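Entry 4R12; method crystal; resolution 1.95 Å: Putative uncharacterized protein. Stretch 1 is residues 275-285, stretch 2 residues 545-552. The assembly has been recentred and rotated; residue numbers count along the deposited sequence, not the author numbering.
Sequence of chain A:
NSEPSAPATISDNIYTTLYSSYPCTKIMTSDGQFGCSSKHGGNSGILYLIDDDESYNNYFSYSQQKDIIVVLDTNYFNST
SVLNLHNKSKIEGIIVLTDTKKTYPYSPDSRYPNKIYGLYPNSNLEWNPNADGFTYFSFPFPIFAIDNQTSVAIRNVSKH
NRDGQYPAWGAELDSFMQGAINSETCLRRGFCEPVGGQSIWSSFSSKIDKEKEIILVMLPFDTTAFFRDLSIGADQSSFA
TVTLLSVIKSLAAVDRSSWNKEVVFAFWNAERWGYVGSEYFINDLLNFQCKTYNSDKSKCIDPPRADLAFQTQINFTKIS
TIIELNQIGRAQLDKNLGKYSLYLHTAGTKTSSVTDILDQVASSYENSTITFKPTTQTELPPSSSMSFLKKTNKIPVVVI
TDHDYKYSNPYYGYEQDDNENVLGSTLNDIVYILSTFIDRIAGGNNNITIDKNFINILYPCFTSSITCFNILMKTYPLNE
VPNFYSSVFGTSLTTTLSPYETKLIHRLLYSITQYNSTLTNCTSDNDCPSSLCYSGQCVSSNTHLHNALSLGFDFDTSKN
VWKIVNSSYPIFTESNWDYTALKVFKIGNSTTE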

# COMPACT_ATOMS: atom_id res chain seq x y z
N TYR A 275 9.23 2.07 -6.09
CA TYR A 275 9.44 3.35 -5.42
C TYR A 275 9.05 4.57 -6.25
O TYR A 275 9.71 5.59 -6.17
CB TYR A 275 10.92 3.51 -5.01
CG TYR A 275 11.48 2.34 -4.24
CD1 TYR A 275 11.06 2.10 -2.94
CD2 TYR A 275 12.43 1.49 -4.80
CE1 TYR A 275 11.55 1.04 -2.21
CE2 TYR A 275 12.94 0.42 -4.07
CZ TYR A 275 12.49 0.21 -2.77
OH TYR A 275 12.97 -0.84 -2.02
N VAL A 276 7.99 4.49 -7.05
CA VAL A 276 7.77 5.57 -8.00
C VAL A 276 7.27 6.85 -7.35
O VAL A 276 7.48 7.94 -7.90
CB VAL A 276 6.81 5.15 -9.13
CG1 VAL A 276 7.41 3.97 -9.90
CG2 VAL A 276 5.45 4.82 -8.59
N GLY A 277 6.62 6.74 -6.19
CA GLY A 277 6.18 7.91 -5.45
C GLY A 277 7.32 8.76 -4.92
O GLY A 277 7.40 9.96 -5.20
N SER A 278 8.22 8.15 -4.15
CA SER A 278 9.39 8.89 -3.68
C SER A 278 10.26 9.37 -4.85
O SER A 278 10.72 10.51 -4.86
CB SER A 278 10.23 8.05 -2.71
OG SER A 278 10.52 6.76 -3.20
N GLU A 279 10.45 8.52 -5.86
CA GLU A 279 11.29 8.92 -7.00
C GLU A 279 10.74 10.11 -7.78
O GLU A 279 11.49 11.03 -8.13
CB GLU A 279 11.49 7.74 -7.96
CG GLU A 279 12.43 6.66 -7.43
CD GLU A 279 13.90 7.10 -7.33
OE1 GLU A 279 14.24 8.25 -7.70
OE2 GLU A 279 14.72 6.28 -6.88
N TYR A 280 9.43 10.11 -8.04
CA TYR A 280 8.83 11.20 -8.82
C TYR A 280 8.94 12.52 -8.05
O TYR A 280 9.28 13.54 -8.63
CB TYR A 280 7.37 10.87 -9.14
CG TYR A 280 6.71 11.70 -10.22
CD1 TYR A 280 6.22 12.98 -9.94
CD2 TYR A 280 6.50 11.18 -11.50
CE1 TYR A 280 5.58 13.73 -10.92
CE2 TYR A 280 5.86 11.92 -12.48
CZ TYR A 280 5.40 13.20 -12.19
OH TYR A 280 4.75 13.93 -13.15
N PHE A 281 8.65 12.48 -6.75
CA PHE A 281 8.72 13.69 -5.93
C PHE A 281 10.15 14.25 -5.92
O PHE A 281 10.35 15.44 -6.14
CB PHE A 281 8.23 13.39 -4.50
CG PHE A 281 8.05 14.63 -3.65
CD1 PHE A 281 6.94 15.44 -3.82
CD2 PHE A 281 8.98 14.96 -2.67
CE1 PHE A 281 6.76 16.57 -3.03
CE2 PHE A 281 8.80 16.09 -1.88
CZ PHE A 281 7.70 16.89 -2.06
N ILE A 282 11.13 13.39 -5.67
CA ILE A 282 12.54 13.79 -5.68
C ILE A 282 12.95 14.36 -7.04
O ILE A 282 13.61 15.40 -7.12
CB ILE A 282 13.47 12.62 -5.33
CG1 ILE A 282 13.33 12.27 -3.85
CG2 ILE A 282 14.95 12.94 -5.68
CD1 ILE A 282 13.84 10.89 -3.50
N ASN A 283 12.54 13.69 -8.11
CA ASN A 283 12.81 14.18 -9.45
C ASN A 283 12.28 15.60 -9.65
O ASN A 283 12.96 16.45 -10.22
CB ASN A 283 12.23 13.25 -10.51
CG ASN A 283 12.70 13.60 -11.91
OD1 ASN A 283 13.89 13.60 -12.18
ND2 ASN A 283 11.76 13.89 -12.81
N ASP A 284 11.08 15.86 -9.16
CA ASP A 284 10.49 17.19 -9.29
C ASP A 284 11.22 18.22 -8.43
O ASP A 284 11.44 19.35 -8.86
CB ASP A 284 9.00 17.16 -8.94
CG ASP A 284 8.13 16.74 -10.13
OD1 ASP A 284 8.70 16.50 -11.22
OD2 ASP A 284 6.89 16.66 -9.98
N LEU A 285 11.61 17.83 -7.22
CA LEU A 285 12.38 18.73 -6.37
C LEU A 285 13.67 19.21 -7.03
O LEU A 285 14.07 20.35 -6.87
CB LEU A 285 12.72 18.05 -5.04
CG LEU A 285 11.56 17.75 -4.11
CD1 LEU A 285 12.09 17.22 -2.79
CD2 LEU A 285 10.72 19.02 -3.90
N LEU A 545 -1.25 16.87 -2.59
CA LEU A 545 -1.07 15.67 -3.39
C LEU A 545 0.13 15.80 -4.32
O LEU A 545 0.44 16.90 -4.78
CB LEU A 545 -2.32 15.40 -4.23
CG LEU A 545 -3.63 15.17 -3.47
CD1 LEU A 545 -4.81 15.24 -4.44
CD2 LEU A 545 -3.61 13.82 -2.78
N HIS A 546 0.78 14.68 -4.61
CA HIS A 546 1.80 14.66 -5.66
C HIS A 546 1.76 13.35 -6.46
O HIS A 546 1.57 12.27 -5.89
CB HIS A 546 3.21 14.86 -5.09
CG HIS A 546 4.16 15.43 -6.08
ND1 HIS A 546 4.45 16.78 -6.14
CD2 HIS A 546 4.85 14.86 -7.09
CE1 HIS A 546 5.30 17.01 -7.13
NE2 HIS A 546 5.56 15.86 -7.72
N ASN A 547 1.93 13.47 -7.78
CA ASN A 547 1.98 12.31 -8.68
C ASN A 547 2.96 11.22 -8.20
O ASN A 547 4.09 11.53 -7.82
CB ASN A 547 2.42 12.72 -10.09
CG ASN A 547 1.34 13.47 -10.86
OD1 ASN A 547 0.16 13.50 -10.49
ND2 ASN A 547 1.76 14.06 -11.97
N ALA A 548 2.52 9.97 -8.25
CA ALA A 548 3.39 8.83 -8.01
C ALA A 548 3.28 7.94 -9.24
O ALA A 548 2.28 7.24 -9.43
CB ALA A 548 2.98 8.09 -6.74
N LEU A 549 4.31 8.00 -10.08
CA LEU A 549 4.28 7.45 -11.43
C LEU A 549 5.70 7.21 -11.91
O LEU A 549 6.58 8.04 -11.69
CB LEU A 549 3.55 8.40 -12.40
CG LEU A 549 3.51 8.06 -13.90
CD1 LEU A 549 2.63 6.84 -14.15
CD2 LEU A 549 3.03 9.24 -14.74
N SER A 550 5.92 6.06 -12.54
CA SER A 550 7.24 5.71 -13.04
C SER A 550 7.76 6.78 -13.98
O SER A 550 7.01 7.34 -14.77
CB SER A 550 7.21 4.36 -13.76
OG SER A 550 8.49 4.05 -14.28
N LEU A 551 9.05 7.08 -13.88
CA LEU A 551 9.68 8.01 -14.82
C LEU A 551 9.87 7.37 -16.20
O LEU A 551 10.26 8.05 -17.17
CB LEU A 551 11.03 8.48 -14.27
CG LEU A 551 10.98 9.34 -12.99
CD1 LEU A 551 12.39 9.69 -12.55
CD2 LEU A 551 10.16 10.60 -13.20
N GLY A 552 9.58 6.08 -16.30
CA GLY A 552 9.73 5.36 -17.55
C GLY A 552 8.61 5.61 -18.55
O GLY A 552 8.72 5.21 -19.72
O HOH W 1 8.80 7.89 -10.34
O HOH W 2 4.87 11.11 -5.12

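The most striking feature of this contact is how closely the helix backbone approaches the strand at G277. Its CA lies 3.9 Å from the CA of A548 and 3.5 Å from A548 CB, a spacing at which two backbones are almost in touch. The absence of a side chain on G277 leaves room for this approach: a CB built at ideal geometry on G277 would sit 3.4 Å from A548 CB, a tight fit even for a single methyl group.

Around this point the helix that begins at V276 and runs on past L285 crosses the strand that includes 545-548 steeply, with an angle of 112° between their N-to-C directions and a closest axial approach of 6.9 Å. Touching residues are at least 262 positions apart in sequence, and together the two stretches bury 624 Å² of surface. No direct hydrogen bond joins the two backbones. Instead, two waters link them. Water 1 donates to V276 O (2.8 Å) and to L549 O (2.6 Å), while water 2 donates to G277 O and N547 O, each at 2.8 Å. Because all four protein atoms are carbonyl oxygens, which cannot donate to one another, each water supplies the protons that let a facing pair come together; G277 O and N547 O are themselves 4.5 Å apart.

At the start of the helix, V276 points toward the second stretch and packs against its main chain. Its CB is 3.6 Å from L549 C, and its CG1 is 3.6 Å from S550 CA, so the valine covers the backbone as the chain leaves A548.

One turn later, Y280 contributes the largest covered area of any residue here. Its aliphatic and polar neighbours are arranged around the ring: N547 CB lies over one face, 3.8 Å from the ring centroid in a CH-pi contact, while L549 O approaches the edge, 3.1 Å from Y280 CD2. The same Y280 CD2 is 4.1 Å from L551 CD2, an apolar contact at an oblique position. N547 also reaches the far end of the tyrosine, where its ND2 donates a nearly straight hydrogen bond to Y280 OH (3.2 Å, 171°). Thus one asparagine packs over a face of the ring and donates to its hydroxyl oxygen. L551 CD2 also lies 3.7 Å from N283 ND2, a van der Waals contact between a methyl and an amide.

H546 anchors the other end of the contact through a cluster of three helix residues. Its NE2 donates a short hydrogen bond to D284 OD2 (2.7 Å), at the edge of the imidazole, near its plane, and the carboxylate has further partners elsewhere in the structure. F281 directs its ring edge toward the imidazole face, with F281 CD1 3.6 Å from H546 CG and the planes nearly perpendicular at 84°. Y280 meets the same imidazole rim to rim, its CD1 3.7 Å from H546 CD2, with neither ring over the face of the other. The histidine thus has F281 over one face and D284 and Y280 at its edge.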